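Local coordinates for protein phospholipase C-beta (PLC-beta) (Sepia officinalis, PDB 3QR0) that belongs to the phospholipase C-beta family and joins PH, EF-hand, X/Y TIM-barrel and C2 domains in a single chain, at residues 588-593 with 676-681; 637-642 with 795-800; 800-805 with 809-814. All coordinates share one frame; numbering follows the deposited sequence.

Contact 1. Residues 588-593 with 676-681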
loop_
_atom_site.group_PDB
_atom_site.type_symbol
_atom_site.label_atom_id
_atom_site.label_comp_id
_atom_site.label_asym_id
_atom_site.label_seq_id
_atom_site.Cartn_x
_atom_site.Cartn_y
_atom_site.Cartn_z
ATOM N N TYR A 588 18.572 -3.110 0.642
ATOM C CA TYR A 588 19.081 -2.674 -0.651
ATOM C C TYR A 588 18.749 -1.212 -0.960
ATOM O O TYR A 588 19.541 -0.529 -1.613
ATOM C CB TYR A 588 18.598 -3.641 -1.742
ATOM C CG TYR A 588 19.038 -5.053 -1.411
ATOM C CD1 TYR A 588 20.357 -5.445 -1.599
ATOM C CD2 TYR A 588 18.161 -5.963 -0.830
ATOM C CE1 TYR A 588 20.784 -6.716 -1.261
ATOM C CE2 TYR A 588 18.581 -7.238 -0.487
ATOM C CZ TYR A 588 19.895 -7.604 -0.708
ATOM O OH TYR A 588 20.326 -8.861 -0.373
ATOM N N TRP A 589 17.606 -0.724 -0.478
ATOM C CA TRP A 589 17.297 0.709 -0.589
ATOM C C TRP A 589 18.338 1.567 0.134
ATOM O O TRP A 589 18.586 2.710 -0.269
ATOM C CB TRP A 589 15.913 1.043 -0.026
ATOM C CG TRP A 589 14.770 0.539 -0.829
ATOM C CD1 TRP A 589 14.734 0.317 -2.177
ATOM C CD2 TRP A 589 13.465 0.233 -0.339
ATOM N NE1 TRP A 589 13.489 -0.132 -2.554
ATOM C CE2 TRP A 589 12.689 -0.189 -1.445
ATOM C CE3 TRP A 589 12.872 0.270 0.925
ATOM C CZ2 TRP A 589 11.362 -0.568 -1.319
ATOM C CZ3 TRP A 589 11.548 -0.109 1.047
ATOM C CH2 TRP A 589 10.809 -0.519 -0.068
ATOM N N ASN A 590 18.939 1.015 1.192
ATOM C CA ASN A 590 20.009 1.701 1.931
ATOM C C ASN A 590 21.260 1.952 1.082
ATOM O O ASN A 590 22.015 2.874 1.366
ATOM C CB ASN A 590 20.418 0.907 3.182
ATOM C CG ASN A 590 19.328 0.858 4.243
ATOM O OD1 ASN A 590 18.472 1.746 4.331
ATOM N ND2 ASN A 590 19.358 -0.192 5.063
ATOM N N ALA A 591 21.477 1.125 0.060
ATOM C CA ALA A 591 22.585 1.305 -0.885
ATOM C C ALA A 591 22.155 2.068 -2.151
ATOM O O ALA A 591 22.936 2.198 -3.100
ATOM C CB ALA A 591 23.169 -0.045 -1.266
ATOM N N GLY A 592 20.919 2.568 -2.159
ATOM C CA GLY A 592 20.399 3.346 -3.282
ATOM C C GLY A 592 19.891 2.528 -4.457
ATOM O O GLY A 592 19.652 3.097 -5.524
ATOM N N CYS A 593 19.719 1.211 -4.271
ATOM C CA CYS A 593 19.177 0.334 -5.324
ATOM C C CYS A 593 17.731 0.713 -5.600
ATOM O O CYS A 593 16.964 0.943 -4.673
ATOM C CB CYS A 593 19.245 -1.152 -4.934
ATOM S SG CYS A 593 20.908 -1.758 -4.596
ATOM N N TYR A 676 12.570 -0.075 10.644
ATOM C CA TYR A 676 13.407 -0.579 9.551
ATOM C C TYR A 676 14.022 0.603 8.826
ATOM O O TYR A 676 13.325 1.558 8.474
ATOM C CB TYR A 676 12.595 -1.424 8.553
ATOM C CG TYR A 676 11.509 -2.240 9.196
ATOM C CD1 TYR A 676 11.809 -3.390 9.917
ATOM C CD2 TYR A 676 10.180 -1.852 9.108
ATOM C CE1 TYR A 676 10.807 -4.137 10.534
ATOM C CE2 TYR A 676 9.176 -2.590 9.720
ATOM C CZ TYR A 676 9.495 -3.734 10.427
ATOM O OH TYR A 676 8.496 -4.469 11.035
ATOM N N GLY A 677 15.327 0.536 8.609
ATOM C CA GLY A 677 16.057 1.587 7.908
ATOM C C GLY A 677 17.472 1.110 7.699
ATOM O O GLY A 677 17.681 -0.025 7.292
ATOM N N LEU A 678 18.452 1.957 8.001
ATOM C CA LEU A 678 19.836 1.505 8.041
ATOM C C LEU A 678 19.955 0.367 9.055
ATOM O O LEU A 678 19.167 0.300 10.003
ATOM C CB LEU A 678 20.788 2.639 8.425
ATOM C CG LEU A 678 21.019 3.764 7.405
ATOM C CD1 LEU A 678 22.157 4.652 7.886
ATOM C CD2 LEU A 678 21.326 3.215 6.021
ATOM N N PRO A 679 20.931 -0.533 8.861
ATOM C CA PRO A 679 21.121 -1.615 9.823
ATOM C C PRO A 679 21.207 -1.118 11.268
ATOM O O PRO A 679 20.592 -1.710 12.150
ATOM C CB PRO A 679 22.443 -2.249 9.378
ATOM C CG PRO A 679 22.501 -1.995 7.925
ATOM C CD PRO A 679 21.833 -0.667 7.702
ATOM N N THR A 680 21.933 -0.024 11.493
ATOM C CA THR A 680 22.079 0.549 12.839
ATOM C C THR A 680 20.763 1.099 13.419
ATOM O O THR A 680 20.645 1.266 14.632
ATOM C CB THR A 680 23.156 1.664 12.863
ATOM O OG1 THR A 680 23.566 1.919 14.213
ATOM C CG2 THR A 680 22.638 2.952 12.229
ATOM N N ASP A 681 19.788 1.382 12.557
ATOM C CA ASP A 681 18.483 1.905 12.977
ATOM C C ASP A 681 17.372 0.855 12.939
ATOM O O ASP A 681 16.218 1.160 13.253
ATOM C CB ASP A 681 18.068 3.071 12.072
ATOM C CG ASP A 681 18.989 4.274 12.192
ATOM O OD1 ASP A 681 19.600 4.457 13.260
ATOM O OD2 ASP A 681 19.094 5.047 11.213
#
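The side-chain amide of N590 carries this contact: one face lies under the CD2 methyl of L678, and its nitrogen meets the carbonyl oxygen of G677 in the amide plane. CD2 of L678 stands 3.6 Å from CG of N590. CD of P679 is on the same side of the amide, 3.6 Å from ND2 of N590, so apolar carbons cover the flat group while its N-H is used. The bond from ND2 of N590 to O of G677 measures 2.8 Å and is nearly straight at 163°. The donor sits well above the carbonyl plane of G677, 46° out of it.

An asparagine suits this place because its short chain, with CG beside the backbone N (chi1 -68°), brings an amide straight to the backbone of the 676-681 loop. Here a buried carbonyl gains a partner. Glycine fits position 677, whose backbone conformation is one that residues with a side chain seldom take up. The side chain of L678 also touches L713 and L716, the latter touched by N590 as well, and D681 receives the backbone N-H groups of V712 and L713 with its two carboxylate oxygens.

In the 588-593 segment, a Schellman motif ends the helix: C593 N bonds to Y588 O and G592 N to W589 O, with G592 at positive phi as the C-prime residue. N590, in the Y half of the TIM barrel, thereby reaches a loop of the C2 domain, making a small, buried interdomain joint.

Contact 2. Residues 637-642 with 795-800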
loop_
_atom_site.group_PDB
_atom_site.type_symbol
_atom_site.label_atom_id
_atom_site.label_comp_id
_atom_site.label_asym_id
_atom_site.label_seq_id
_atom_site.Cartn_x
_atom_site.Cartn_y
_atom_site.Cartn_z
ATOM N N ASP A 637 28.535 5.427 3.644
ATOM C CA ASP A 637 28.600 4.027 4.037
ATOM C C ASP A 637 27.309 3.687 4.792
ATOM O O ASP A 637 27.116 4.144 5.921
ATOM C CB ASP A 637 29.837 3.786 4.915
ATOM C CG ASP A 637 29.985 2.337 5.357
ATOM O OD1 ASP A 637 29.132 1.494 5.004
ATOM O OD2 ASP A 637 30.975 2.041 6.062
ATOM N N PRO A 638 26.409 2.903 4.167
ATOM C CA PRO A 638 25.161 2.535 4.835
ATOM C C PRO A 638 25.325 1.656 6.075
ATOM O O PRO A 638 24.357 1.456 6.797
ATOM C CB PRO A 638 24.382 1.783 3.748
ATOM C CG PRO A 638 25.389 1.361 2.771
ATOM C CD PRO A 638 26.427 2.424 2.773
ATOM N N PHE A 639 26.531 1.145 6.323
ATOM C CA PHE A 639 26.816 0.414 7.557
ATOM C C PHE A 639 27.335 1.307 8.685
ATOM O O PHE A 639 27.730 0.805 9.736
ATOM C CB PHE A 639 27.809 -0.717 7.284
ATOM C CG PHE A 639 27.263 -1.780 6.393
ATOM C CD1 PHE A 639 26.408 -2.753 6.902
ATOM C CD2 PHE A 639 27.581 -1.808 5.044
ATOM C CE1 PHE A 639 25.897 -3.734 6.088
ATOM C CE2 PHE A 639 27.070 -2.786 4.222
ATOM C CZ PHE A 639 26.226 -3.754 4.742
ATOM N N THR A 640 27.328 2.622 8.473
ATOM C CA THR A 640 27.765 3.565 9.502
ATOM C C THR A 640 26.899 3.444 10.756
ATOM O O THR A 640 25.694 3.209 10.666
ATOM C CB THR A 640 27.723 5.030 8.999
ATOM O OG1 THR A 640 28.195 5.901 10.028
ATOM C CG2 THR A 640 26.311 5.445 8.610
ATOM N N GLU A 641 27.533 3.587 11.919
ATOM C CA GLU A 641 26.834 3.596 13.205
ATOM C C GLU A 641 26.879 4.985 13.848
ATOM O O GLU A 641 26.474 5.158 15.000
ATOM C CB GLU A 641 27.457 2.567 14.151
ATOM C CG GLU A 641 27.599 1.178 13.548
ATOM C CD GLU A 641 28.035 0.150 14.568
ATOM O OE1 GLU A 641 27.234 -0.148 15.481
ATOM O OE2 GLU A 641 29.178 -0.353 14.464
ATOM N N SER A 642 27.368 5.971 13.098
ATOM C CA SER A 642 27.510 7.332 13.596
ATOM C C SER A 642 26.706 8.287 12.728
ATOM O O SER A 642 26.277 7.934 11.623
ATOM C CB SER A 642 28.983 7.736 13.594
ATOM O OG SER A 642 29.517 7.634 12.284
ATOM N N GLU A 795 32.783 -9.356 7.548
ATOM C CA GLU A 795 32.155 -10.079 8.654
ATOM C C GLU A 795 31.338 -9.154 9.552
ATOM O O GLU A 795 30.256 -9.527 9.991
ATOM C CB GLU A 795 33.206 -10.818 9.494
ATOM C CG GLU A 795 33.752 -12.076 8.832
ATOM C CD GLU A 795 34.911 -12.706 9.603
ATOM O OE1 GLU A 795 35.479 -13.697 9.097
ATOM O OE2 GLU A 795 35.252 -12.215 10.705
ATOM N N ALA A 796 31.862 -7.962 9.827
ATOM C CA ALA A 796 31.146 -6.968 10.636
ATOM C C ALA A 796 29.860 -6.503 9.944
ATOM O O ALA A 796 28.839 -6.268 10.592
ATOM C CB ALA A 796 32.039 -5.777 10.930
ATOM N N ARG A 797 29.921 -6.378 8.625
ATOM C CA ARG A 797 28.775 -5.939 7.827
ATOM C C ARG A 797 27.701 -7.017 7.729
ATOM O O ARG A 797 26.509 -6.711 7.785
ATOM C CB ARG A 797 29.242 -5.506 6.436
ATOM C CG ARG A 797 30.012 -4.193 6.473
ATOM C CD ARG A 797 30.877 -3.980 5.249
ATOM N NE ARG A 797 31.614 -2.723 5.343
ATOM C CZ ARG A 797 32.656 -2.386 4.585
ATOM N NH1 ARG A 797 33.116 -3.205 3.645
ATOM N NH2 ARG A 797 33.241 -1.210 4.766
ATOM N N ALA A 798 28.125 -8.275 7.589
ATOM C CA ALA A 798 27.199 -9.411 7.599
ATOM C C ALA A 798 26.442 -9.480 8.922
ATOM O O ALA A 798 25.244 -9.750 8.940
ATOM C CB ALA A 798 27.951 -10.722 7.358
ATOM N N ALA A 799 27.155 -9.241 10.020
ATOM C CA ALA A 799 26.563 -9.217 11.360
ATOM C C ALA A 799 25.536 -8.097 11.507
ATOM O O ALA A 799 24.479 -8.299 12.106
ATOM C CB ALA A 799 27.655 -9.078 12.424
ATOM N N ALA A 800 25.851 -6.923 10.960
ATOM C CA ALA A 800 24.919 -5.791 10.953
ATOM C C ALA A 800 23.590 -6.158 10.296
ATOM O O ALA A 800 22.537 -5.719 10.751
ATOM C CB ALA A 800 25.532 -4.589 10.244
HETATM O O HOH W 1 31.321 -0.325 7.105
#
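The loop between helix 627-630 and strand 650-660 bends through a type I turn from D637 to T640 and meets the C-terminal helix 793-800 at the surface, the CA atoms of F639 and R797 being closest at 6.7 Å. OD1 of D637 steadies that turn by accepting the backbone N-H of F639 at 2.9 Å, an Asx turn. With CG of F639 anti to the carbonyl carbon (chi1 -66°), the ring is laid against the aliphatic stem of R797. CG of R797 lies over one face, 3.7 Å from the ring centroid and only 13° off the normal, a CH-pi contact. CB of A800 sits at the ring edge, 3.9 Å from CD1 of F639; alanine is small enough to let the helix close in.

R797 offers a greasy stem to the phenylalanine and a polar head beyond, its NH1 bonded to the carbonyl of K554. One water accepts from NE of R797 at 3.0 Å and donates to OD2 of D637 at 2.6 Å. It bridges two charged groups whose nearest atoms, OD2 of D637 and NH2 of R797, are 4.2 Å apart, too far for a salt bridge, so their attraction is probably modest beside the CH-pi packing.

Contact 3. Residues 800-805 with 809-814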
loop_
_atom_site.group_PDB
_atom_site.type_symbol
_atom_site.label_atom_id
_atom_site.label_comp_id
_atom_site.label_asym_id
_atom_site.label_seq_id
_atom_site.Cartn_x
_atom_site.Cartn_y
_atom_site.Cartn_z
ATOM N N ALA A 800 25.851 -6.923 10.960
ATOM C CA ALA A 800 24.919 -5.791 10.953
ATOM C C ALA A 800 23.590 -6.158 10.296
ATOM O O ALA A 800 22.537 -5.719 10.751
ATOM C CB ALA A 800 25.532 -4.589 10.244
ATOM N N LEU A 801 23.647 -6.974 9.243
ATOM C CA LEU A 801 22.443 -7.352 8.492
ATOM C C LEU A 801 21.535 -8.342 9.227
ATOM O O LEU A 801 20.404 -8.568 8.798
ATOM C CB LEU A 801 22.815 -7.910 7.119
ATOM C CG LEU A 801 23.439 -6.898 6.155
ATOM C CD1 LEU A 801 23.927 -7.618 4.912
ATOM C CD2 LEU A 801 22.447 -5.778 5.785
ATOM N N CYS A 802 22.025 -8.921 10.325
ATOM C CA CYS A 802 21.199 -9.779 11.181
ATOM C C CYS A 802 20.022 -9.025 11.815
ATOM O O CYS A 802 18.996 -9.632 12.110
ATOM C CB CYS A 802 22.046 -10.443 12.271
ATOM S SG CYS A 802 23.205 -11.693 11.640
ATOM N N ALA A 803 20.162 -7.711 12.007
ATOM C CA ALA A 803 19.071 -6.885 12.559
ATOM C C ALA A 803 17.750 -6.981 11.779
ATOM O O ALA A 803 16.687 -6.749 12.345
ATOM C CB ALA A 803 19.505 -5.424 12.655
ATOM N N PHE A 804 17.821 -7.299 10.488
ATOM C CA PHE A 804 16.623 -7.421 9.639
ATOM C C PHE A 804 15.868 -8.742 9.773
ATOM O O PHE A 804 14.703 -8.837 9.364
ATOM C CB PHE A 804 17.009 -7.221 8.176
ATOM C CG PHE A 804 17.515 -5.848 7.882
ATOM C CD1 PHE A 804 16.624 -4.803 7.655
ATOM C CD2 PHE A 804 18.873 -5.587 7.855
ATOM C CE1 PHE A 804 17.088 -3.522 7.395
ATOM C CE2 PHE A 804 19.342 -4.310 7.589
ATOM C CZ PHE A 804 18.455 -3.278 7.361
ATOM N N GLU A 805 16.522 -9.756 10.339
ATOM C CA GLU A 805 15.949 -11.100 10.387
ATOM C C GLU A 805 14.782 -11.174 11.361
ATOM O O GLU A 805 14.657 -10.340 12.266
ATOM C CB GLU A 805 17.015 -12.135 10.761
ATOM C CG GLU A 805 18.137 -12.279 9.738
ATOM C CD GLU A 805 17.658 -12.801 8.390
ATOM O OE1 GLU A 805 16.734 -13.642 8.366
ATOM O OE2 GLU A 805 18.204 -12.369 7.349
ATOM N N ASP A 809 18.734 -11.922 17.178
ATOM C CA ASP A 809 19.702 -12.528 18.102
ATOM C C ASP A 809 20.134 -13.926 17.655
ATOM O O ASP A 809 21.324 -14.241 17.659
ATOM C CB ASP A 809 19.129 -12.572 19.524
ATOM C CG ASP A 809 18.954 -11.182 20.129
ATOM O OD1 ASP A 809 19.633 -10.237 19.669
ATOM O OD2 ASP A 809 18.136 -11.029 21.062
ATOM N N ALA A 810 19.168 -14.749 17.256
ATOM C CA ALA A 810 19.457 -16.099 16.763
ATOM C C ALA A 810 20.281 -16.074 15.476
ATOM O O ALA A 810 21.180 -16.894 15.294
ATOM C CB ALA A 810 18.161 -16.875 16.542
ATOM N N ALA A 811 19.965 -15.141 14.580
ATOM C CA ALA A 811 20.733 -14.971 13.343
ATOM C C ALA A 811 22.181 -14.562 13.635
ATOM O O ALA A 811 23.112 -15.057 12.999
ATOM C CB ALA A 811 20.068 -13.944 12.441
ATOM N N LEU A 812 22.355 -13.659 14.597
ATOM C CA LEU A 812 23.683 -13.182 14.995
ATOM C C LEU A 812 24.493 -14.294 15.678
ATOM O O LEU A 812 25.693 -14.432 15.436
ATOM C CB LEU A 812 23.547 -11.969 15.926
ATOM C CG LEU A 812 24.797 -11.132 16.212
ATOM C CD1 LEU A 812 25.344 -10.510 14.934
ATOM C CD2 LEU A 812 24.475 -10.051 17.231
ATOM N N ASN A 813 23.827 -15.084 16.520
ATOM C CA ASN A 813 24.451 -16.236 17.176
ATOM C C ASN A 813 24.868 -17.325 16.189
ATOM O O ASN A 813 25.894 -17.974 16.377
ATOM C CB ASN A 813 23.506 -16.848 18.220
ATOM C CG ASN A 813 23.292 -15.950 19.431
ATOM O OD1 ASN A 813 24.018 -14.977 19.647
ATOM N ND2 ASN A 813 22.288 -16.284 20.234
ATOM N N ALA A 814 24.069 -17.525 15.145
ATOM C CA ALA A 814 24.339 -18.560 14.145
ATOM C C ALA A 814 25.519 -18.220 13.227
ATOM O O ALA A 814 26.118 -19.117 12.633
ATOM C CB ALA A 814 23.089 -18.827 13.311
#
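Apolar packing dominates between C802 and the pair A811 and L812, where the chain turns back on itself after helix 793-800 and helix 808-815 comes alongside. The sulfur of C802 is the touching atom. It lies 3.9 Å from CB of A811 and 4.1 Å from CD1 of L812, a compact group set between a methyl and a branch end. With SG beside the backbone N (chi1 -69°), the thiol projects straight across to the helix. The nearest CA atoms, those of C802 and A811, are only 5.6 Å apart, and small residues at both positions make such an approach possible. L812 touches the sulfur with its CD1 methyl alone.

A second hydrocarbon contact is made by E805, whose CG rests 3.7 Å from CB of A811. The glutamate offers its methylene groups to the alanine, while a bend at chi2 (-64°) turns the chain before the carboxylate. E805 is exposed, and a glycerol, probably from the crystallisation liquor, lies about 4 Å from its side chain.

Polar atoms come near without bonding across the segments: SG of C802 is 3.6 Å from O of A811. The polar links here run along or away from the pair instead. Within its segment, E805 N bonds to C802 O at 3.0 Å. F804 O is taken by R684, and the A810 N-H by D807. On its other side, segment 800-805 sets L801 and F804 against helix 586-589.

What joins the two segments is therefore dispersion among a thiol, methyl groups and the methylenes of E805, so the fit depends on closeness of shape more than on any directional bond.

Overall arrangement
The three contacts cluster on one side of the chain. Centres of contacts 1 and 2 are about 10 Å apart, those of 2 and 3 about 12 Å, those of 1 and 3 about 15 Å. Contacts 2 and 3 share A800, and the CD1 methyl of L812 also meets O of A799 at 3.7 Å. The 676-681 loop is common ground: P679 CD packs on P638 O at 3.4 Å, and G677 O lies 3.3 Å from CZ of F804. The chain's C-terminal helices thus lie against the barrel–C2 joint. The calcium ion is held by N339, E368, D370 and E417, none of which belongs to these contacts.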